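Local coordinates for protein alpha-2,3-sialyltransferase (Campylobacter jejuni, PDB 2P2V) that binds a fluorinated CMP-sialic acid analogue in this N-terminal part of the protein and probably transfers sialic acid onto acceptor sugars in alpha-2,3 linkage, at residues Ala156-Ala160 with Leu161-Thr165; Lys215-Lys218 with Ser219-Val223. All coordinates share one frame; numbering follows the deposited sequence.

Contact 1. Residues Ala156-Ala160 with Leu161-Thr165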
ATOM      1  N   ALA A 156      22.555  -5.712 -16.901  1.00 23.67           N
ATOM      2  CA  ALA A 156      21.795  -6.324 -15.817  1.00 22.75           C
ATOM      3  C   ALA A 156      20.346  -6.477 -16.242  1.00 23.45           C
ATOM      4  O   ALA A 156      19.718  -7.540 -16.069  1.00 22.85           O
ATOM      5  CB  ALA A 156      21.972  -5.457 -14.438  1.00 22.12           C
ATOM      6  N   ILE A 157      19.768  -5.424 -16.854  1.00 22.78           N
ATOM      7  CA  ILE A 157      18.393  -5.499 -17.284  1.00 22.62           C
ATOM      8  C   ILE A 157      18.226  -6.621 -18.329  1.00 22.53           C
ATOM      9  O   ILE A 157      17.285  -7.446 -18.236  1.00 24.50           O
ATOM     10  CB  ILE A 157      17.917  -4.143 -17.923  1.00 23.11           C
ATOM     11  CG1 ILE A 157      17.744  -3.106 -16.805  1.00 20.53           C
ATOM     12  CG2 ILE A 157      16.584  -4.344 -18.639  1.00 24.07           C
ATOM     13  CD1 ILE A 157      16.448  -3.200 -16.017  1.00 22.24           C
ATOM     14  N   ALA A 158      19.136  -6.634 -19.288  1.00 22.21           N
ATOM     15  CA  ALA A 158      19.115  -7.669 -20.376  1.00 24.30           C
ATOM     16  C   ALA A 158      19.146  -9.083 -19.774  1.00 23.91           C
ATOM     17  O   ALA A 158      18.324  -9.947 -20.154  1.00 25.96           O
ATOM     18  CB  ALA A 158      20.253  -7.454 -21.351  1.00 24.43           C
ATOM     19  N   ILE A 159      20.032  -9.287 -18.806  1.00 26.12           N
ATOM     20  CA  ILE A 159      20.204 -10.597 -18.127  1.00 26.73           C
ATOM     21  C   ILE A 159      18.962 -10.954 -17.355  1.00 27.69           C
ATOM     22  O   ILE A 159      18.432 -12.099 -17.473  1.00 27.03           O
ATOM     23  CB  ILE A 159      21.470 -10.594 -17.261  1.00 26.82           C
ATOM     24  CG1 ILE A 159      22.684 -10.468 -18.174  1.00 26.52           C
ATOM     25  CG2 ILE A 159      21.546 -11.801 -16.327  1.00 28.81           C
ATOM     26  CD1 ILE A 159      23.939 -10.178 -17.483  1.00 25.71           C
ATOM     27  N   ALA A 160      18.404  -9.965 -16.604  1.00 25.34           N
ATOM     28  CA  ALA A 160      17.145 -10.244 -15.947  1.00 25.96           C
ATOM     29  C   ALA A 160      15.997 -10.599 -16.886  1.00 25.57           C
ATOM     30  O   ALA A 160      15.099 -11.315 -16.487  1.00 26.15           O
ATOM     31  CB  ALA A 160      16.735  -9.146 -14.940  1.00 25.79           C
ATOM     32  N   LEU A 161      15.989 -10.076 -18.108  1.00 25.34           N
ATOM     33  CA  LEU A 161      14.882 -10.302 -19.000  1.00 26.79           C
ATOM     34  C   LEU A 161      15.120 -11.577 -19.813  1.00 27.86           C
ATOM     35  O   LEU A 161      14.233 -12.038 -20.545  1.00 29.95           O
ATOM     36  CB  LEU A 161      14.739  -9.144 -19.964  1.00 25.54           C
ATOM     37  CG  LEU A 161      14.116  -7.887 -19.291  1.00 24.64           C
ATOM     38  CD1 LEU A 161      14.250  -6.784 -20.296  1.00 24.80           C
ATOM     39  CD2 LEU A 161      12.666  -8.040 -18.788  1.00 27.53           C
ATOM     40  N   GLY A 162      16.318 -12.107 -19.700  1.00 29.39           N
ATOM     41  CA  GLY A 162      16.565 -13.466 -20.248  1.00 29.99           C
ATOM     42  C   GLY A 162      17.373 -13.482 -21.528  1.00 31.40           C
ATOM     43  O   GLY A 162      17.410 -14.511 -22.219  1.00 30.47           O
ATOM     44  N   TYR A 163      18.065 -12.381 -21.852  1.00 30.81           N
ATOM     45  CA  TYR A 163      19.059 -12.440 -22.912  1.00 30.92           C
ATOM     46  C   TYR A 163      20.307 -13.169 -22.428  1.00 32.41           C
ATOM     47  O   TYR A 163      20.682 -13.105 -21.231  1.00 31.26           O
ATOM     48  CB  TYR A 163      19.421 -11.056 -23.425  1.00 30.24           C
ATOM     49  CG  TYR A 163      18.313 -10.312 -24.148  1.00 29.61           C
ATOM     50  CD1 TYR A 163      17.554  -9.339 -23.479  1.00 27.65           C
ATOM     51  CD2 TYR A 163      18.060 -10.528 -25.508  1.00 29.49           C
ATOM     52  CE1 TYR A 163      16.608  -8.646 -24.114  1.00 28.76           C
ATOM     53  CE2 TYR A 163      17.093  -9.826 -26.168  1.00 29.73           C
ATOM     54  CZ  TYR A 163      16.373  -8.852 -25.458  1.00 31.64           C
ATOM     55  OH  TYR A 163      15.403  -8.132 -26.089  1.00 28.73           O
ATOM     56  N   LYS A 164      20.962 -13.854 -23.367  1.00 33.61           N
ATOM     57  CA  LYS A 164      22.067 -14.776 -23.025  1.00 35.06           C
ATOM     58  C   LYS A 164      23.423 -14.378 -23.563  1.00 34.38           C
ATOM     59  O   LYS A 164      24.458 -14.760 -22.991  1.00 34.90           O
ATOM     60  CB  LYS A 164      21.696 -16.206 -23.429  1.00 35.19           C
ATOM     61  CG  LYS A 164      20.527 -16.782 -22.660  1.00 36.99           C
ATOM     62  CD  LYS A 164      20.734 -16.703 -21.142  1.00 40.71           C
ATOM     63  CE  LYS A 164      19.581 -17.351 -20.410  1.00 42.39           C
ATOM     64  NZ  LYS A 164      19.590 -16.953 -18.957  1.00 43.92           N
ATOM     65  N   THR A 165      23.432 -13.598 -24.652  1.00 33.98           N
ATOM     66  CA  THR A 165      24.665 -13.089 -25.202  1.00 33.69           C
ATOM     67  C   THR A 165      24.632 -11.586 -25.440  1.00 33.57           C
ATOM     68  O   THR A 165      23.870 -11.110 -26.269  1.00 33.77           O
ATOM     69  CB  THR A 165      25.049 -13.783 -26.541  1.00 34.65           C
ATOM     70  OG1 THR A 165      24.898 -15.201 -26.392  1.00 34.95           O
ATOM     71  CG2 THR A 165      26.493 -13.475 -26.838  1.00 34.36           C
TER
HETATM   72  O   HOH W   1      19.683 -14.120 -18.832  1.00 29.37           O
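Ile157 and Leu161, one helical turn apart, lie side by side and point the same way, the CG2 methyl of Ile157 meeting CD1 of Leu161 at 3.8 Å. Leu161 CG stands beside its own backbone N (chi1 -75°), bringing the branch close to the carbonyl O of Ile157. The other apolar pair joins the small CB of Ala158 to Tyr163 CD1 at 3.9 Å; a bare methyl lets the aromatic ring settle near the helix end, with Ala158 O in plane at the ring's edge. Tyr163 also packs on Ile22 of strand 21-25, and its OH is hydrogen-bonded to Asp44.

Among the backbone bonds, Leu161 N reaches Ile157 O at 2.9 Å. Tyr163 N binds Ala158 O at 3.0 Å, approaching from above the carbonyl plane, while Gly162 N makes a weak 3.1 Å bond to Ile159 O. This pair of backward bonds is a Schellman motif, ending helix 150-161. Gly162 has phi 106°, where a CB would jam against the carbonyl O of Leu161.

A water donates to Ile159 O at 2.7 Å and Tyr163 O at 2.8 Å, and accepts from Lys164 NZ, bridging the last turn to the chain leaving it.

Contact 2. Residues Lys215-Lys218 with Ser219-Val223. With EDO (1,2-ethanediol), chain J.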
ATOM      1  N   LYS A 215      31.829  -8.562 -14.913  1.00 32.91           N
ATOM      2  CA  LYS A 215      32.388  -9.922 -14.701  1.00 35.26           C
ATOM      3  C   LYS A 215      31.527 -10.717 -13.725  1.00 34.39           C
ATOM      4  O   LYS A 215      31.286 -11.907 -13.905  1.00 35.35           O
ATOM      5  CB  LYS A 215      33.842  -9.826 -14.227  1.00 35.61           C
ATOM      6  CG  LYS A 215      34.819  -9.374 -15.343  1.00 37.95           C
ATOM      7  CD  LYS A 215      36.285  -9.635 -14.957  1.00 39.32           C
ATOM      8  CE  LYS A 215      36.882  -8.492 -14.077  1.00 44.98           C
ATOM      9  NZ  LYS A 215      38.385  -8.267 -14.304  1.00 48.60           N
ATOM     10  N   LEU A 216      31.013 -10.037 -12.697  1.00 33.96           N
ATOM     11  CA  LEU A 216      30.072 -10.679 -11.774  1.00 32.48           C
ATOM     12  C   LEU A 216      28.773 -11.113 -12.410  1.00 31.22           C
ATOM     13  O   LEU A 216      28.287 -12.202 -12.104  1.00 29.18           O
ATOM     14  CB  LEU A 216      29.811  -9.824 -10.522  1.00 33.02           C
ATOM     15  CG  LEU A 216      28.980 -10.491  -9.408  1.00 34.73           C
ATOM     16  CD1 LEU A 216      29.722 -11.758  -8.844  1.00 35.41           C
ATOM     17  CD2 LEU A 216      28.643  -9.521  -8.261  1.00 33.30           C
ATOM     18  N   LEU A 217      28.167 -10.255 -13.247  1.00 29.67           N
ATOM     19  CA  LEU A 217      26.954 -10.634 -13.965  1.00 29.38           C
ATOM     20  C   LEU A 217      27.217 -11.901 -14.757  1.00 31.15           C
ATOM     21  O   LEU A 217      26.384 -12.812 -14.770  1.00 30.39           O
ATOM     22  CB  LEU A 217      26.525  -9.503 -14.916  1.00 29.47           C
ATOM     23  CG  LEU A 217      25.829  -8.326 -14.195  1.00 26.35           C
ATOM     24  CD1 LEU A 217      25.740  -7.129 -15.180  1.00 26.96           C
ATOM     25  CD2 LEU A 217      24.461  -8.777 -13.693  1.00 24.62           C
ATOM     26  N   LYS A 218      28.370 -11.931 -15.421  1.00 33.28           N
ATOM     27  CA  LYS A 218      28.735 -13.097 -16.273  1.00 36.01           C
ATOM     28  C   LYS A 218      28.933 -14.342 -15.408  1.00 35.75           C
ATOM     29  O   LYS A 218      28.393 -15.389 -15.731  1.00 37.09           O
ATOM     30  CB  LYS A 218      29.999 -12.779 -17.087  1.00 35.79           C
ATOM     31  CG  LYS A 218      30.514 -13.905 -18.012  1.00 36.79           C
ATOM     32  CD  LYS A 218      31.806 -13.441 -18.667  1.00 39.01           C
ATOM     33  CE  LYS A 218      32.280 -14.359 -19.766  1.00 45.06           C
ATOM     34  NZ  LYS A 218      31.929 -15.807 -19.528  1.00 45.38           N
ATOM     35  N   SER A 219      29.657 -14.231 -14.290  1.00 37.42           N
ATOM     36  CA  SER A 219      29.834 -15.441 -13.423  1.00 38.41           C
ATOM     37  C   SER A 219      28.622 -15.948 -12.663  1.00 38.04           C
ATOM     38  O   SER A 219      28.477 -17.158 -12.479  1.00 37.78           O
ATOM     39  CB  SER A 219      31.071 -15.432 -12.513  1.00 39.10           C
ATOM     40  OG  SER A 219      31.345 -14.183 -11.921  1.00 42.87           O
ATOM     41  N   ILE A 220      27.728 -15.054 -12.219  1.00 35.32           N
ATOM     42  CA  ILE A 220      26.512 -15.527 -11.550  1.00 34.91           C
ATOM     43  C   ILE A 220      25.461 -16.075 -12.499  1.00 33.85           C
ATOM     44  O   ILE A 220      24.807 -17.095 -12.216  1.00 34.49           O
ATOM     45  CB  ILE A 220      25.826 -14.382 -10.680  1.00 34.55           C
ATOM     46  CG1 ILE A 220      26.784 -13.796  -9.676  1.00 35.44           C
ATOM     47  CG2 ILE A 220      24.636 -14.924  -9.903  1.00 35.46           C
ATOM     48  CD1 ILE A 220      26.164 -12.508  -9.032  1.00 35.19           C
ATOM     49  N   TYR A 221      25.211 -15.354 -13.590  1.00 32.90           N
ATOM     50  CA  TYR A 221      24.027 -15.642 -14.410  1.00 32.60           C
ATOM     51  C   TYR A 221      24.354 -16.422 -15.682  1.00 33.44           C
ATOM     52  O   TYR A 221      23.460 -16.769 -16.443  1.00 34.33           O
ATOM     53  CB  TYR A 221      23.195 -14.350 -14.695  1.00 31.01           C
ATOM     54  CG  TYR A 221      22.782 -13.736 -13.358  1.00 29.34           C
ATOM     55  CD1 TYR A 221      21.832 -14.346 -12.554  1.00 26.35           C
ATOM     56  CD2 TYR A 221      23.427 -12.627 -12.864  1.00 28.26           C
ATOM     57  CE1 TYR A 221      21.493 -13.858 -11.313  1.00 27.70           C
ATOM     58  CE2 TYR A 221      23.099 -12.116 -11.617  1.00 26.92           C
ATOM     59  CZ  TYR A 221      22.140 -12.711 -10.848  1.00 26.56           C
ATOM     60  OH  TYR A 221      21.855 -12.192  -9.578  1.00 28.67           O
ATOM     61  N   LYS A 222      25.636 -16.683 -15.876  1.00 34.54           N
ATOM     62  CA  LYS A 222      26.114 -17.541 -16.967  1.00 37.05           C
ATOM     63  C   LYS A 222      25.675 -17.097 -18.364  1.00 37.67           C
ATOM     64  O   LYS A 222      24.896 -17.777 -19.053  1.00 39.53           O
ATOM     65  CB  LYS A 222      25.723 -18.993 -16.706  1.00 37.34           C
ATOM     66  CG  LYS A 222      26.076 -19.517 -15.305  1.00 40.19           C
ATOM     67  CD  LYS A 222      27.551 -19.406 -14.961  1.00 43.85           C
ATOM     68  CE  LYS A 222      27.820 -20.049 -13.595  1.00 47.09           C
ATOM     69  NZ  LYS A 222      29.179 -19.716 -13.060  1.00 47.27           N
ATOM     70  N   VAL A 223      26.176 -15.941 -18.774  1.00 36.18           N
ATOM     71  CA  VAL A 223      25.897 -15.389 -20.070  1.00 34.90           C
ATOM     72  C   VAL A 223      27.260 -15.045 -20.643  1.00 35.38           C
ATOM     73  O   VAL A 223      28.290 -15.123 -19.941  1.00 35.90           O
ATOM     74  CB  VAL A 223      24.977 -14.089 -19.951  1.00 35.09           C
ATOM     75  CG1 VAL A 223      23.628 -14.403 -19.355  1.00 33.35           C
ATOM     76  CG2 VAL A 223      25.666 -13.060 -19.112  1.00 32.63           C
TER
HETATM   77  C1  EDO J 708      25.353 -18.720  -8.472  1.00 52.76           C
HETATM   78  O1  EDO J 708      25.286 -18.783  -9.895  1.00 52.34           O
HETATM   79  C2  EDO J 708      26.566 -17.873  -8.119  1.00 54.19           C
HETATM   80  O2  EDO J 708      26.348 -17.299  -6.830  1.00 51.79           O
HETATM   81  O   HOH W   2      29.414 -17.559 -18.774  1.00 58.78           O
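The last two turns of helix 207-221, with the start of the loop leading to strand 224-227, bring Leu216 against Ile220 and Leu217 against Tyr221. Ile220 CD1 presses on Leu216 CG at 3.5 Å, tighter than usual for two carbons. Leu216 CG is anti to the backbone N (chi1 -172°), which swings the branch along the helix toward Ile220; the two side chains cross obliquely. Leu217 makes a lighter contact, its CD2 lying 4.1 Å from Tyr221 CD2, and one face of the tyrosine ring has Ile220 CG2 over its centre.

The main-chain bonds are those of a regular helix up to Tyr221, whose N binds Leu217 O at 3.0 Å. The next, from Lys222 N to Lys218 O, is weak, and Lys222 leaves the helix with positive phi. Its chain bends back at chi2 (-57°) to place NZ in the carbonyl plane of Ser219 O at 2.7 Å, so a flexible, charged residue satisfies a carbonyl of the final turn. Lys218 runs extended past Val223 as far as CE, then bends at chi4 (-32°); its CG lies 3.2 Å from Val223 O, and a water donates to that oxygen and takes a weak bond from Lys218 NZ. Ile220 O accepts a bond from O1 of an ethanediol, probably from the crystallisation liquor, which is also held by Glu132.

Leu217 and Tyr221 both face Ile159 of helix 150-161. Toward helix 131-144, Leu216 meets Tyr136 and Leu217 meets Phe133, while Lys218 lies against Asn224 and Ile225 of strand 224-227.

How the contacts relate
From the N terminus, contact 1 comes first, ending helix 150-161 just before strand 165-169; contact 2 follows in series, ending helix 207-221 just before strand 224-227. Each closes only a local turn, and contact 1 is complete before contact 2 begins, so the two neither nest nor cross. Their strands are neighbours in the parallel sheet, and the chain between them forms a beta-alpha-beta crossover containing helix 207-221. The two helix ends lie close together, with the contact centres about 10 Å apart. Ile159 joins them: its CG2 is 3.4 Å from Tyr221 CB, and its CD1 packs on Leu217 CB. Beyond the helices, Val223 CB approaches Lys164 O, where the two strands begin.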